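Local coordinates for protein pleckstrin homology domain (Shewanella amazonensis SB2B, PDB 3HSA) that is of unknown function but adopts a bacterial pleckstrin homology fold, at residues M9-A12 and S13-D16. Residues are numbered along the deposited sequence; the frame is centred on the assembly and turned at random.
With GOL (glycerol), chain F.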
loop_
_atom_site.group_PDB
_atom_site.type_symbol
_atom_site.label_atom_id
_atom_site.label_comp_id
_atom_site.label_asym_id
_atom_site.label_seq_id
_atom_site.Cartn_x
_atom_site.Cartn_y
_atom_site.Cartn_z
HETATM N N MSE A 9 -0.987 35.254 12.974
HETATM C CA MSE A 9 -1.458 33.987 12.385
HETATM C C MSE A 9 -1.089 32.805 13.261
HETATM O O MSE A 9 -1.818 31.852 13.343
HETATM C CB MSE A 9 -0.928 33.769 10.965
HETATM C CG MSE A 9 0.527 33.322 10.858
HETATM SE SE MSE A 9 1.049 32.977 8.992
HETATM C CE MSE A 9 0.283 34.598 8.233
ATOM N N GLY A 10 0.065 32.881 13.928
ATOM C CA GLY A 10 0.470 31.834 14.855
ATOM C C GLY A 10 -0.423 31.821 16.089
ATOM O O GLY A 10 -0.833 30.763 16.532
ATOM N N ASN A 11 -0.730 32.997 16.652
ATOM C CA ASN A 11 -1.633 33.040 17.800
ATOM C C ASN A 11 -3.048 32.572 17.441
ATOM O O ASN A 11 -3.735 31.971 18.277
ATOM C CB ASN A 11 -1.729 34.477 18.394
ATOM C CG ASN A 11 -0.434 34.962 19.052
ATOM O OD1 ASN A 11 -0.025 36.137 18.865
ATOM N ND2 ASN A 11 0.185 34.101 19.871
ATOM N N ALA A 12 -3.491 32.848 16.206
ATOM C CA ALA A 12 -4.884 32.568 15.801
ATOM C C ALA A 12 -5.249 31.070 15.838
ATOM O O ALA A 12 -6.366 30.737 16.150
ATOM C CB ALA A 12 -5.199 33.167 14.397
ATOM N N SER A 13 -4.303 30.190 15.541
ATOM C CA SER A 13 -4.546 28.741 15.584
ATOM C C SER A 13 -3.767 28.035 16.707
ATOM O O SER A 13 -3.647 26.813 16.709
ATOM C CB SER A 13 -4.225 28.082 14.232
ATOM O OG SER A 13 -3.178 28.692 13.523
ATOM N N GLU A 14 -3.263 28.814 17.655
ATOM C CA GLU A 14 -2.495 28.321 18.797
ATOM C C GLU A 14 -3.358 27.601 19.805
ATOM O O GLU A 14 -4.475 28.037 20.128
ATOM C CB GLU A 14 -1.813 29.505 19.513
ATOM C CG GLU A 14 -1.026 29.111 20.765
ATOM C CD GLU A 14 -0.275 30.271 21.413
ATOM O OE1 GLU A 14 -0.514 31.449 21.048
ATOM O OE2 GLU A 14 0.529 29.992 22.329
ATOM N N VAL A 15 -2.812 26.545 20.381
ATOM C CA VAL A 15 -3.491 25.803 21.452
ATOM C C VAL A 15 -2.453 25.611 22.575
ATOM O O VAL A 15 -1.284 25.414 22.305
ATOM C CB VAL A 15 -3.998 24.442 20.890
ATOM C CG1 VAL A 15 -4.574 23.540 21.976
ATOM C CG2 VAL A 15 -5.044 24.690 19.787
ATOM N N ASP A 16 -2.869 25.694 23.826
ATOM C CA ASP A 16 -1.968 25.406 24.945
ATOM C C ASP A 16 -1.662 23.894 24.967
ATOM O O ASP A 16 -2.521 23.068 25.297
ATOM C CB ASP A 16 -2.644 25.846 26.230
ATOM C CG ASP A 16 -1.721 25.795 27.429
ATOM O OD1 ASP A 16 -1.021 24.786 27.616
ATOM O OD2 ASP A 16 -1.695 26.780 28.175
HETATM C C1 GOL F . -0.302 27.387 15.881
HETATM O O1 GOL F . -1.086 28.414 15.303
HETATM C C2 GOL F . 0.910 27.173 14.974
HETATM O O2 GOL F . 1.623 28.390 14.849
HETATM C C3 GOL F . 1.803 26.000 15.423
HETATM O O3 GOL F . 2.461 26.207 16.670
#
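Asn-11 and Glu-14 are joined by a backbone bond at the turn where helix 6-12 runs into an extended loop, Glu-14 N donating back to Asn-11 O three residues earlier, as in a 3-10-type turn, at 3.3 Å with an N-H...O angle of 158°. Their side chains close a second link on the same turn. With CG of Glu-14 anti to the backbone N (chi1 178°) and the chain extended beyond it, the carboxylate runs alongside the Asn-11 side chain, both pointing the same way. Asn-11 ND2 donates to Glu-14 OE1 over 3.0 Å, meeting the oxygen nearly along its C-O axis and holding it close to the amide plane. Amide and carboxylate are almost coplanar, their planes only 19° apart.

A glycerol, probably from the crystallisation liquor, lies beside the turn. Its O1 donates to Gly-10 O at 2.7 Å and accepts from Ser-13 OG at 2.8 Å, bridging the two residues. Buried Ser-13 also accepts through OG from the backbone N of Asp-112 and packs against Thr-111 and Met-40, which ties the turn to loops elsewhere in the domain. The same glycerol reaches the carboxylate of Asp-112.

The arrangement is a C-terminal helix turn with an i to i+3 side-chain link, anchored to the loop at 111-112 of this bacterial PH domain. In the crystal, a glycerol hydroxyl takes up Gly-10 O. The amide N-H dipole of Asn-11 probably stabilises the carboxylate of Glu-14, which lies beside the carbonyl-rich end of the helix, and the flat, in-plane bond should restrict rotation of both exposed groups.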